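Local coordinates for insecticidal protein (Brevibacillus laterosporus, PDB 7ML9) that acts as an insecticidal toxin against the western corn rootworm, probably by forming beta-barrel pores in target membranes, at residues 248-253 and 260-265; 93-98 and 157-162; 192-197 and 285-290; 132-137 and 208-213. One frame throughout, in Å; residues are numbered along the deposited sequence.

The four contacts are spread along an elongated, mostly beta molecule, and all of them reach one large, curled mixed sheet. Interactions 1 and 3 mark the extremes: their centres are about 68 Å apart, on opposite sides of the chain's centre. Interactions 2 and 4 lie between, with centres about 18 Å apart, and touch where F158, P159 and I160 meet I213. Interaction 3 lies about 25 Å beyond interaction 4, centre to centre. Along the chain, interaction 2 alternates with interaction 4, and interaction 4 with interaction 3, whereas interaction 1 lies wholly between the segments of interaction 3. Strands 201-229 and 266-289 are long neighbours in the shared sheet, consistent with the rod shape of aerolysin-type toxins.

Interaction 1 (248-253 and 260-265); sequences KCQQKG and FQPSGR. With EDO (1,2-ethanediol), chain H.
Q250, on the last turns of helix 242-252, faces F260 and P262 of strand 260-263 across a gap too wide for backbone-to-backbone bonding: the nearest alpha carbons, Q250 CA and Q261 CA, are 9.1 Å apart. The glutamine side chain bridges it. Its CG is anti to the carbonyl carbon (chi1 -71°) and the chain is extended beyond, so the amide arrives at full length. There Q250 NE2 donates to F260 O at 3.0 Å, with an N-H...O angle of 159°. The acceptor lies nearly in the amide plane of the glutamine, but the donor sits above the F260 carbonyl plane, 47° out of it. A weak second bond from NE2 to F257 O helps to fix the amide, whose other end, Q250 OE1, rests 3.5 Å from P262 CD. Proline suits this place because its ring offers carbon to the oxygen and also packs on L246 and T247. The phenylalanine starts toward the helix, yet its ring turns away to pack on L246, V267 and V269, with R31 of helix 28-48 also against it. K248 is fully extended; its NZ forms a salt bridge with D39 and donates to O1 of an ethanediol, probably from the crystallisation liquor, at 3.1 Å. Q250 thus ties the end of helix 242-252 to strand 260-263 by a side-chain-to-backbone link, beside helix 28-48. The helix closes in a Schellman motif: G253, at positive phi where glycine is favoured, is the C-prime residue and bonds weakly from its N to Q250 O, while the next backbone N reaches C249 O.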
loop_
_atom_site.group_PDB
_atom_site.type_symbol
_atom_site.label_atom_id
_atom_site.label_comp_id
_atom_site.label_asym_id
_atom_site.label_seq_id
_atom_site.Cartn_x
_atom_site.Cartn_y
_atom_site.Cartn_z
ATOM N N LYS A 248 -20.016 -5.634 -21.233
ATOM C CA LYS A 248 -21.363 -5.276 -21.659
ATOM C C LYS A 248 -22.075 -4.464 -20.591
ATOM O O LYS A 248 -22.673 -3.418 -20.880
ATOM C CB LYS A 248 -22.152 -6.555 -21.986
ATOM C CG LYS A 248 -23.607 -6.302 -22.359
ATOM C CD LYS A 248 -24.297 -7.612 -22.743
ATOM C CE LYS A 248 -25.738 -7.338 -23.187
ATOM N NZ LYS A 248 -26.505 -8.613 -23.210
ATOM N N CYS A 249 -22.006 -4.933 -19.339
ATOM C CA CYS A 249 -22.739 -4.305 -18.252
ATOM C C CYS A 249 -22.246 -2.882 -17.998
ATOM O O CYS A 249 -23.053 -1.982 -17.720
ATOM C CB CYS A 249 -22.601 -5.172 -17.001
ATOM S SG CYS A 249 -23.801 -6.571 -17.040
ATOM N N GLN A 250 -20.933 -2.661 -18.118
ATOM C CA GLN A 250 -20.392 -1.311 -17.951
ATOM C C GLN A 250 -20.786 -0.402 -19.110
ATOM O O GLN A 250 -21.128 0.766 -18.891
ATOM C CB GLN A 250 -18.876 -1.384 -17.792
ATOM C CG GLN A 250 -18.503 -1.973 -16.425
ATOM C CD GLN A 250 -17.004 -1.939 -16.130
ATOM O OE1 GLN A 250 -16.173 -2.126 -17.018
ATOM N NE2 GLN A 250 -16.664 -1.723 -14.867
ATOM N N GLN A 251 -20.780 -0.928 -20.342
ATOM C CA GLN A 251 -21.264 -0.156 -21.487
ATOM C C GLN A 251 -22.735 0.231 -21.323
ATOM O O GLN A 251 -23.128 1.366 -21.629
ATOM C CB GLN A 251 -21.037 -0.962 -22.767
ATOM C CG GLN A 251 -21.374 -0.228 -24.054
ATOM C CD GLN A 251 -21.100 -1.082 -25.270
ATOM O OE1 GLN A 251 -21.818 -2.041 -25.550
ATOM N NE2 GLN A 251 -20.060 -0.748 -25.993
ATOM N N LYS A 252 -23.561 -0.686 -20.803
ATOM C CA LYS A 252 -24.996 -0.451 -20.651
ATOM C C LYS A 252 -25.365 0.354 -19.424
ATOM O O LYS A 252 -26.498 0.832 -19.338
ATOM C CB LYS A 252 -25.761 -1.782 -20.545
ATOM C CG LYS A 252 -25.579 -2.731 -21.703
ATOM C CD LYS A 252 -26.546 -2.435 -22.817
ATOM C CE LYS A 252 -26.320 -3.358 -23.996
ATOM N NZ LYS A 252 -27.152 -2.839 -25.134
ATOM N N GLY A 253 -24.484 0.473 -18.441
ATOM C CA GLY A 253 -24.930 1.054 -17.203
ATOM C C GLY A 253 -25.731 0.123 -16.325
ATOM O O GLY A 253 -26.516 0.592 -15.504
ATOM N N PHE A 260 -14.151 -2.599 -10.927
ATOM C CA PHE A 260 -13.855 -3.737 -11.779
ATOM C C PHE A 260 -13.465 -3.227 -13.156
ATOM O O PHE A 260 -13.980 -2.209 -13.628
ATOM C CB PHE A 260 -15.062 -4.685 -11.943
ATOM C CG PHE A 260 -15.449 -5.433 -10.689
ATOM C CD1 PHE A 260 -16.065 -4.775 -9.639
ATOM C CD2 PHE A 260 -15.227 -6.801 -10.581
ATOM C CE1 PHE A 260 -16.440 -5.465 -8.489
ATOM C CE2 PHE A 260 -15.612 -7.501 -9.433
ATOM C CZ PHE A 260 -16.207 -6.825 -8.391
ATOM N N GLN A 261 -12.575 -3.966 -13.810
ATOM C CA GLN A 261 -12.108 -3.625 -15.129
ATOM C C GLN A 261 -11.978 -4.917 -15.926
ATOM O O GLN A 261 -11.396 -5.890 -15.419
ATOM C CB GLN A 261 -10.749 -2.927 -15.008
ATOM C CG GLN A 261 -10.153 -2.377 -16.261
ATOM C CD GLN A 261 -8.821 -1.698 -15.937
ATOM O OE1 GLN A 261 -8.790 -0.661 -15.277
ATOM N NE2 GLN A 261 -7.728 -2.297 -16.372
ATOM N N PRO A 262 -12.480 -4.972 -17.160
ATOM C CA PRO A 262 -12.294 -6.186 -17.961
ATOM C C PRO A 262 -10.844 -6.360 -18.382
ATOM O O PRO A 262 -10.105 -5.394 -18.589
ATOM C CB PRO A 262 -13.203 -5.969 -19.179
ATOM C CG PRO A 262 -13.416 -4.502 -19.258
ATOM C CD PRO A 262 -13.308 -3.962 -17.845
ATOM N N SER A 263 -10.447 -7.621 -18.524
ATOM C CA SER A 263 -9.093 -7.938 -18.973
ATOM C C SER A 263 -9.204 -9.226 -19.789
ATOM O O SER A 263 -8.942 -10.328 -19.295
ATOM C CB SER A 263 -8.122 -8.081 -17.800
ATOM O OG SER A 263 -6.835 -8.474 -18.247
ATOM N N GLY A 264 -9.615 -9.075 -21.050
ATOM C CA GLY A 264 -9.892 -10.243 -21.871
ATOM C C GLY A 264 -11.060 -11.020 -21.276
ATOM O O GLY A 264 -12.115 -10.455 -20.967
ATOM N N ARG A 265 -10.869 -12.328 -21.081
ATOM C CA ARG A 265 -11.900 -13.159 -20.453
ATOM C C ARG A 265 -11.998 -12.965 -18.941
ATOM O O ARG A 265 -12.985 -13.409 -18.345
ATOM C CB ARG A 265 -11.632 -14.642 -20.745
ATOM C CG ARG A 265 -11.605 -15.009 -22.231
ATOM C CD ARG A 265 -11.211 -16.481 -22.435
ATOM N NE ARG A 265 -12.070 -17.385 -21.663
ATOM C CZ ARG A 265 -13.237 -17.856 -22.096
ATOM N NH1 ARG A 265 -13.679 -17.518 -23.300
ATOM N NH2 ARG A 265 -13.960 -18.665 -21.326
HETATM C C1 EDO H . -23.769 -11.739 -23.285
HETATM O O1 EDO H . -24.795 -11.095 -22.517
HETATM C C2 EDO H . -22.473 -10.943 -23.198
HETATM O O2 EDO H . -21.685 -11.251 -24.351
#

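Interaction 2 (93-98 and 157-162); sequences ATLEGS and KFPIAQ. With ACT (acetate ion), chain D.
L95 carries the contact with F158 and P159, and can be followed outward from its backbone. Its CB passes 4.4 Å from K157 O, a loose approach. CG is anti to the backbone N (chi1 -175°), which carries it toward the other strand. The two methyls then divide between two neighbours: L95 CD1 meets F158 CB at 4.0 Å, the two side chains crossing at about a right angle, and L95 CD2 meets P159 CD at 4.1 Å. A branched leucine suits this spot because one methyl serves each partner. The ring of F158 leads away, toward F275 of strand 266-289, which L95 also touches.

The strand segments 93-96 and 157-160 run at 36° with axes 6.9 Å apart at closest, and no direct hydrogen bond joins them. Two waters do so instead. One donates to A93 O and accepts from K157 N at 3.2 Å; the other accepts from L95 N at 3.1 Å and donates to K157 O. Beyond the corner at G97, an acetate, probably from the crystallisation liquor, accepts a weak bond from S98 N.

Strands 153-160 and 165-172 form a hairpin, consistent with the tucked insertion hairpin of aerolysin-type toxins. Farther along, Q162 N bonds directly to E101 OE1, but between 93-98 and 157-162 only carbon contacts and bridging water act, which would probably give way more easily than paired strands.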
loop_
_atom_site.group_PDB
_atom_site.type_symbol
_atom_site.label_atom_id
_atom_site.label_comp_id
_atom_site.label_asym_id
_atom_site.label_seq_id
_atom_site.Cartn_x
_atom_site.Cartn_y
_atom_site.Cartn_z
ATOM N N ALA A 93 0.191 -5.387 -5.866
ATOM C CA ALA A 93 -0.053 -4.114 -5.204
ATOM C C ALA A 93 0.976 -3.116 -5.693
ATOM O O ALA A 93 2.150 -3.460 -5.863
ATOM C CB ALA A 93 -0.001 -4.250 -3.681
ATOM N N THR A 94 0.526 -1.902 -5.976
ATOM C CA THR A 94 1.391 -0.886 -6.546
ATOM C C THR A 94 1.223 0.411 -5.775
ATOM O O THR A 94 0.165 0.689 -5.199
ATOM C CB THR A 94 1.113 -0.647 -8.046
ATOM O OG1 THR A 94 -0.148 0.012 -8.211
ATOM C CG2 THR A 94 1.085 -1.963 -8.794
ATOM N N LEU A 95 2.293 1.196 -5.771
ATOM C CA LEU A 95 2.272 2.497 -5.132
ATOM C C LEU A 95 1.285 3.404 -5.848
ATOM O O LEU A 95 1.232 3.442 -7.080
ATOM C CB LEU A 95 3.673 3.108 -5.149
ATOM C CG LEU A 95 3.810 4.431 -4.410
ATOM C CD1 LEU A 95 3.633 4.210 -2.923
ATOM C CD2 LEU A 95 5.165 5.036 -4.724
ATOM N N GLU A 96 0.489 4.128 -5.070
ATOM C CA GLU A 96 -0.594 4.944 -5.601
ATOM C C GLU A 96 -0.314 6.412 -5.310
ATOM O O GLU A 96 -0.304 6.829 -4.145
ATOM C CB GLU A 96 -1.926 4.510 -5.003
ATOM C CG GLU A 96 -3.098 4.958 -5.833
ATOM C CD GLU A 96 -3.690 6.223 -5.320
ATOM O OE1 GLU A 96 -3.685 7.222 -6.066
ATOM O OE2 GLU A 96 -4.161 6.206 -4.165
ATOM N N GLY A 97 -0.106 7.196 -6.366
ATOM C CA GLY A 97 0.147 8.615 -6.195
ATOM C C GLY A 97 1.563 8.894 -5.714
ATOM O O GLY A 97 2.492 8.105 -5.918
ATOM N N SER A 98 1.721 10.049 -5.063
ATOM C CA SER A 98 2.991 10.480 -4.490
ATOM C C SER A 98 2.941 10.353 -2.976
ATOM O O SER A 98 2.138 11.047 -2.337
ATOM C CB SER A 98 3.295 11.927 -4.880
ATOM O OG SER A 98 4.091 11.988 -6.046
ATOM N N LYS A 157 6.373 -2.309 -2.981
ATOM C CA LYS A 157 7.638 -1.624 -2.753
ATOM C C LYS A 157 7.492 -0.137 -3.035
ATOM O O LYS A 157 6.779 0.266 -3.957
ATOM C CB LYS A 157 8.749 -2.209 -3.625
ATOM C CG LYS A 157 8.973 -3.694 -3.409
ATOM C CD LYS A 157 9.510 -4.379 -4.668
ATOM C CE LYS A 157 10.439 -3.481 -5.474
ATOM N NZ LYS A 157 11.595 -2.992 -4.668
ATOM N N PHE A 158 8.179 0.673 -2.242
ATOM C CA PHE A 158 8.121 2.115 -2.368
ATOM C C PHE A 158 9.490 2.689 -2.042
ATOM O O PHE A 158 10.230 2.111 -1.238
ATOM C CB PHE A 158 7.060 2.722 -1.436
ATOM C CG PHE A 158 7.153 2.253 -0.005
ATOM C CD1 PHE A 158 6.659 1.011 0.370
ATOM C CD2 PHE A 158 7.716 3.064 0.968
ATOM C CE1 PHE A 158 6.728 0.584 1.687
ATOM C CE2 PHE A 158 7.791 2.642 2.293
ATOM C CZ PHE A 158 7.299 1.402 2.653
ATOM N N PRO A 159 9.860 3.807 -2.659
ATOM C CA PRO A 159 11.119 4.461 -2.295
ATOM C C PRO A 159 10.955 5.275 -1.024
ATOM O O PRO A 159 9.881 5.799 -0.720
ATOM C CB PRO A 159 11.417 5.368 -3.498
ATOM C CG PRO A 159 10.278 5.138 -4.497
ATOM C CD PRO A 159 9.151 4.556 -3.706
ATOM N N ILE A 160 12.042 5.360 -0.263
ATOM C CA ILE A 160 12.072 6.122 0.976
ATOM C C ILE A 160 13.281 7.047 0.945
ATOM O O ILE A 160 14.184 6.898 0.120
ATOM C CB ILE A 160 12.129 5.215 2.218
ATOM C CG1 ILE A 160 13.401 4.370 2.176
ATOM C CG2 ILE A 160 10.879 4.341 2.311
ATOM C CD1 ILE A 160 13.738 3.744 3.501
ATOM N N ALA A 161 13.284 8.008 1.870
ATOM C CA ALA A 161 14.406 8.923 2.069
ATOM C C ALA A 161 14.783 9.601 0.756
ATOM O O ALA A 161 15.898 9.470 0.249
ATOM C CB ALA A 161 15.607 8.196 2.678
ATOM N N GLN A 162 13.804 10.308 0.196
ATOM C CA GLN A 162 13.970 11.033 -1.061
ATOM C C GLN A 162 14.604 10.143 -2.132
ATOM O O GLN A 162 15.601 10.496 -2.763
ATOM C CB GLN A 162 14.786 12.309 -0.843
ATOM C CG GLN A 162 14.200 13.258 0.204
ATOM C CD GLN A 162 12.859 13.851 -0.211
ATOM O OE1 GLN A 162 11.893 13.844 0.559
ATOM N NE2 GLN A 162 12.793 14.365 -1.438
HETATM C C ACT D . -0.782 9.626 -2.034
HETATM O O ACT D . -1.424 8.558 -2.184
HETATM O OXT ACT D . -0.587 10.529 -2.890
HETATM C CH3 ACT D . -0.149 9.835 -0.587
HETATM O O HOH W 1 5.030 -2.959 -5.840
HETATM O O HOH W 2 4.954 -0.433 -6.095
#

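Interaction 3 (192-197 and 285-290); sequences QKIKVP and LKIEDI
Q192 and I194 face L285 and I287 across the spacing of two packed sheets, with Q192 CA 9.0 Å from L285 CA and I194 CA 8.6 Å from I287 CA. The segments advance in step, two residues at a time, and no hydrogen bond crosses between them: this is the face-to-face stacking of a beta sandwich. Strand 193-196 pairs instead with strand 123-126, while strand 266-289 lies between 201-229 and 303-323 in the larger sheet.

The inner surface is apolar. L285 is buried and sends its CD1 against the aliphatic stem of Q192, 3.6 Å from Q192 CG, so the glutamine contributes carbon to the interface just before its strand begins. K286 and E288 lie on the face of strand 266-289 turned from strand 193-196, where the buried carboxylate of E288 is matched by R203 and, weakly, by K286. Beta-branched isoleucine favours the extended backbone and fills the interior. I194 and I287 adopt matching conformations, each with CG1 anti to the carbonyl carbon (chi1 -50° and -47°), and reach toward each other tip to tip until I194 CD1 stands 4.0 Å from I287 CD1.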
loop_
_atom_site.group_PDB
_atom_site.type_symbol
_atom_site.label_atom_id
_atom_site.label_comp_id
_atom_site.label_asym_id
_atom_site.label_seq_id
_atom_site.Cartn_x
_atom_site.Cartn_y
_atom_site.Cartn_z
ATOM N N GLN A 192 34.958 12.112 11.132
ATOM C CA GLN A 192 35.113 13.343 10.368
ATOM C C GLN A 192 36.394 14.067 10.780
ATOM O O GLN A 192 36.823 13.997 11.936
ATOM C CB GLN A 192 33.915 14.279 10.564
ATOM C CG GLN A 192 32.566 13.659 10.189
ATOM C CD GLN A 192 32.537 13.192 8.739
ATOM O OE1 GLN A 192 32.243 12.029 8.449
ATOM N NE2 GLN A 192 32.860 14.101 7.823
ATOM N N LYS A 193 36.992 14.772 9.820
ATOM C CA LYS A 193 38.219 15.539 10.019
ATOM C C LYS A 193 37.850 16.990 10.320
ATOM O O LYS A 193 37.179 17.642 9.514
ATOM C CB LYS A 193 39.117 15.448 8.781
ATOM C CG LYS A 193 40.607 15.617 9.076
ATOM C CD LYS A 193 41.403 14.329 8.820
ATOM C CE LYS A 193 42.884 14.453 9.244
ATOM N NZ LYS A 193 43.359 13.400 10.208
ATOM N N ILE A 194 38.275 17.491 11.483
ATOM C CA ILE A 194 37.946 18.834 11.957
ATOM C C ILE A 194 39.238 19.627 12.146
ATOM O O ILE A 194 40.174 19.145 12.794
ATOM C CB ILE A 194 37.158 18.793 13.279
ATOM C CG1 ILE A 194 35.972 17.829 13.167
ATOM C CG2 ILE A 194 36.702 20.184 13.663
ATOM C CD1 ILE A 194 34.967 18.261 12.156
ATOM N N LYS A 195 39.285 20.844 11.597
ATOM C CA LYS A 195 40.414 21.737 11.846
ATOM C C LYS A 195 40.232 22.401 13.210
ATOM O O LYS A 195 39.243 23.103 13.436
ATOM C CB LYS A 195 40.542 22.787 10.740
ATOM C CG LYS A 195 41.620 23.844 11.012
ATOM C CD LYS A 195 42.188 24.443 9.715
ATOM C CE LYS A 195 42.678 25.881 9.916
ATOM N NZ LYS A 195 41.681 26.722 10.655
ATOM N N VAL A 196 41.162 22.147 14.127
ATOM C CA VAL A 196 41.115 22.731 15.468
ATOM C C VAL A 196 42.361 23.592 15.655
ATOM O O VAL A 196 43.483 23.064 15.671
ATOM C CB VAL A 196 41.024 21.650 16.555
ATOM C CG1 VAL A 196 40.842 22.299 17.924
ATOM C CG2 VAL A 196 39.871 20.677 16.255
ATOM N N PRO A 197 42.214 24.908 15.775
ATOM C CA PRO A 197 43.394 25.783 15.858
ATOM C C PRO A 197 44.181 25.613 17.153
ATOM O O PRO A 197 43.642 25.240 18.203
ATOM C CB PRO A 197 42.797 27.192 15.769
ATOM C CG PRO A 197 41.461 27.014 15.112
ATOM C CD PRO A 197 40.965 25.662 15.575
ATOM N N LEU A 285 26.642 16.835 12.633
ATOM C CA LEU A 285 27.625 17.136 13.669
ATOM C C LEU A 285 27.711 18.643 13.860
ATOM O O LEU A 285 27.858 19.388 12.889
ATOM C CB LEU A 285 29.001 16.582 13.311
ATOM C CG LEU A 285 29.123 15.087 13.058
ATOM C CD1 LEU A 285 30.587 14.676 12.959
ATOM C CD2 LEU A 285 28.419 14.335 14.159
ATOM N N LYS A 286 27.594 19.080 15.102
ATOM C CA LYS A 286 27.669 20.481 15.484
ATOM C C LYS A 286 28.971 20.690 16.251
ATOM O O LYS A 286 29.216 20.016 17.259
ATOM C CB LYS A 286 26.446 20.834 16.323
ATOM C CG LYS A 286 26.380 22.203 16.935
ATOM C CD LYS A 286 25.305 22.185 18.015
ATOM C CE LYS A 286 24.315 23.321 17.882
ATOM N NZ LYS A 286 24.193 24.081 19.160
ATOM N N ILE A 287 29.810 21.604 15.763
ATOM C CA ILE A 287 31.136 21.854 16.328
ATOM C C ILE A 287 31.085 23.137 17.140
ATOM O O ILE A 287 30.767 24.202 16.601
ATOM C CB ILE A 287 32.199 21.968 15.227
ATOM C CG1 ILE A 287 32.055 20.832 14.218
ATOM C CG2 ILE A 287 33.601 22.054 15.849
ATOM C CD1 ILE A 287 32.204 19.461 14.815
ATOM N N GLU A 288 31.417 23.047 18.428
ATOM C CA GLU A 288 31.376 24.190 19.330
ATOM C C GLU A 288 32.768 24.506 19.862
ATOM O O GLU A 288 33.525 23.604 20.228
ATOM C CB GLU A 288 30.445 23.942 20.512
ATOM C CG GLU A 288 28.979 23.810 20.148
ATOM C CD GLU A 288 28.097 23.587 21.365
ATOM O OE1 GLU A 288 28.643 23.260 22.445
ATOM O OE2 GLU A 288 26.860 23.745 21.241
ATOM N N ASP A 289 33.088 25.796 19.919
ATOM C CA ASP A 289 34.329 26.269 20.529
ATOM C C ASP A 289 34.061 26.443 22.017
ATOM O O ASP A 289 33.276 27.312 22.414
ATOM C CB ASP A 289 34.772 27.577 19.878
ATOM C CG ASP A 289 36.162 28.029 20.330
ATOM O OD1 ASP A 289 36.679 27.497 21.332
ATOM O OD2 ASP A 289 36.732 28.920 19.666
ATOM N N ILE A 290 34.685 25.605 22.840
ATOM C CA ILE A 290 34.520 25.681 24.282
ATOM C C ILE A 290 35.824 26.088 24.966
ATOM O O ILE A 290 36.002 25.829 26.150
ATOM C CB ILE A 290 33.984 24.362 24.860
ATOM C CG1 ILE A 290 34.887 23.200 24.463
ATOM C CG2 ILE A 290 32.560 24.123 24.386
ATOM C CD1 ILE A 290 34.757 21.999 25.379
#

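Interaction 4 (132-137 and 208-213); sequences YTYTES and LNTGSI
The rings of Y132 and Y134 both meet one methyl of L208, which comes to each of them obliquely. L208 CD2 lies 3.7 Å from Y132 CD1 and 3.9 Å from Y134 CD1, and the leucine crosses both tyrosines at about a right angle. Farther along the second ring, T210 CG2 also approaches obliquely, 3.8 Å from Y134 CE1. Both tyrosines hold CG anti to the backbone N (chi1 -156° and -168°), which carries the rings off strand 130-147 toward strand 201-229.

Those two strands run almost parallel, at 14°, but their segment axes stay 9.8 Å apart, beyond the reach of backbone pairing. They belong to the long, curled beta body of the ETX/MTX2 fold, where each hydrogen-bonds elsewhere: Y132 with Y187, Y134 with V185, L208 with L107. Large rings suit a gap of this width, and L208, buried against Y187 and L312 as well, fills in among them.

Tyrosine also offers a polar end. The hydroxyl of Y134 is hydrogen-bonded to N278 ND2 of strand 266-289, and that asparagine nitrogen also bonds to T135 O. T210 meanwhile turns its methyl rather than its hydroxyl to this ring, T210 CG2 lying 3.9 Å from Y134 OH.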
loop_
_atom_site.group_PDB
_atom_site.type_symbol
_atom_site.label_atom_id
_atom_site.label_comp_id
_atom_site.label_asym_id
_atom_site.label_seq_id
_atom_site.Cartn_x
_atom_site.Cartn_y
_atom_site.Cartn_z
ATOM N N TYR A 132 23.648 5.272 16.992
ATOM C CA TYR A 132 22.317 5.379 17.567
ATOM C C TYR A 132 21.628 4.049 17.314
ATOM O O TYR A 132 21.799 3.461 16.247
ATOM C CB TYR A 132 21.504 6.541 16.967
ATOM C CG TYR A 132 20.420 7.048 17.881
ATOM C CD1 TYR A 132 19.149 6.482 17.869
ATOM C CD2 TYR A 132 20.664 8.088 18.773
ATOM C CE1 TYR A 132 18.158 6.935 18.728
ATOM C CE2 TYR A 132 19.677 8.544 19.625
ATOM C CZ TYR A 132 18.426 7.967 19.590
ATOM O OH TYR A 132 17.456 8.415 20.439
ATOM N N THR A 133 20.897 3.564 18.308
ATOM C CA THR A 133 20.141 2.322 18.171
ATOM C C THR A 133 18.694 2.708 17.915
ATOM O O THR A 133 18.030 3.289 18.777
ATOM C CB THR A 133 20.286 1.442 19.407
ATOM O OG1 THR A 133 21.658 1.035 19.509
ATOM C CG2 THR A 133 19.388 0.190 19.277
ATOM N N TYR A 134 18.223 2.403 16.719
ATOM C CA TYR A 134 16.976 2.960 16.225
ATOM C C TYR A 134 16.048 1.832 15.798
ATOM O O TYR A 134 16.499 0.834 15.233
ATOM C CB TYR A 134 17.253 3.888 15.041
ATOM C CG TYR A 134 16.076 4.734 14.636
ATOM C CD1 TYR A 134 15.735 5.872 15.353
ATOM C CD2 TYR A 134 15.291 4.386 13.535
ATOM C CE1 TYR A 134 14.649 6.661 14.986
ATOM C CE2 TYR A 134 14.210 5.161 13.161
ATOM C CZ TYR A 134 13.883 6.295 13.890
ATOM O OH TYR A 134 12.799 7.073 13.515
ATOM N N THR A 135 14.757 2.006 16.050
ATOM C CA THR A 135 13.744 1.055 15.595
ATOM C C THR A 135 13.041 1.631 14.371
ATOM O O THR A 135 12.211 2.534 14.493
ATOM C CB THR A 135 12.748 0.748 16.703
ATOM O OG1 THR A 135 13.439 0.180 17.823
ATOM C CG2 THR A 135 11.675 -0.240 16.193
ATOM N N GLU A 136 13.398 1.112 13.200
ATOM C CA GLU A 136 12.639 1.356 11.983
ATOM C C GLU A 136 11.338 0.562 12.032
ATOM O O GLU A 136 11.296 -0.581 12.508
ATOM C CB GLU A 136 13.447 0.950 10.750
ATOM C CG GLU A 136 14.802 1.634 10.604
ATOM C CD GLU A 136 15.607 1.047 9.476
ATOM O OE1 GLU A 136 15.186 0.003 8.926
ATOM O OE2 GLU A 136 16.663 1.611 9.131
ATOM N N SER A 137 10.272 1.180 11.550
ATOM C CA SER A 137 8.948 0.585 11.561
ATOM C C SER A 137 8.305 0.804 10.202
ATOM O O SER A 137 8.422 1.887 9.627
ATOM C CB SER A 137 8.070 1.202 12.657
ATOM O OG SER A 137 6.987 0.355 12.978
ATOM N N LEU A 208 21.076 12.470 15.363
ATOM C CA LEU A 208 20.516 11.650 14.297
ATOM C C LEU A 208 19.285 12.365 13.743
ATOM O O LEU A 208 18.366 12.701 14.497
ATOM C CB LEU A 208 20.140 10.257 14.806
ATOM C CG LEU A 208 19.421 9.348 13.798
ATOM C CD1 LEU A 208 20.351 8.924 12.675
ATOM C CD2 LEU A 208 18.855 8.128 14.516
ATOM N N ASN A 209 19.273 12.603 12.440
ATOM C CA ASN A 209 18.076 13.126 11.796
ATOM C C ASN A 209 17.194 11.949 11.390
ATOM O O ASN A 209 17.701 10.897 10.985
ATOM C CB ASN A 209 18.435 13.966 10.566
ATOM C CG ASN A 209 18.859 15.391 10.926
ATOM O OD1 ASN A 209 18.307 16.027 11.836
ATOM N ND2 ASN A 209 19.829 15.901 10.191
ATOM N N THR A 210 15.882 12.133 11.498
ATOM C CA THR A 210 14.924 11.080 11.179
ATOM C C THR A 210 13.949 11.552 10.098
ATOM O O THR A 210 13.767 12.756 9.863
ATOM C CB THR A 210 14.138 10.645 12.429
ATOM O OG1 THR A 210 13.345 11.735 12.903
ATOM C CG2 THR A 210 15.082 10.193 13.569
ATOM N N GLY A 211 13.303 10.581 9.448
ATOM C CA GLY A 211 12.257 10.885 8.495
ATOM C C GLY A 211 11.136 9.868 8.579
ATOM O O GLY A 211 11.291 8.764 9.117
ATOM N N SER A 212 9.990 10.265 8.038
ATOM C CA SER A 212 8.865 9.358 7.920
ATOM C C SER A 212 8.229 9.548 6.550
ATOM O O SER A 212 8.462 10.542 5.853
ATOM C CB SER A 212 7.837 9.555 9.044
ATOM O OG SER A 212 7.430 10.903 9.153
ATOM N N ILE A 213 7.461 8.546 6.155
ATOM C CA ILE A 213 6.762 8.551 4.881
ATOM C C ILE A 213 5.410 7.890 5.109
ATOM O O ILE A 213 5.271 7.008 5.961
ATOM C CB ILE A 213 7.593 7.837 3.797
ATOM C CG1 ILE A 213 6.991 8.044 2.410
ATOM C CG2 ILE A 213 7.750 6.350 4.104
ATOM C CD1 ILE A 213 7.913 7.578 1.297
#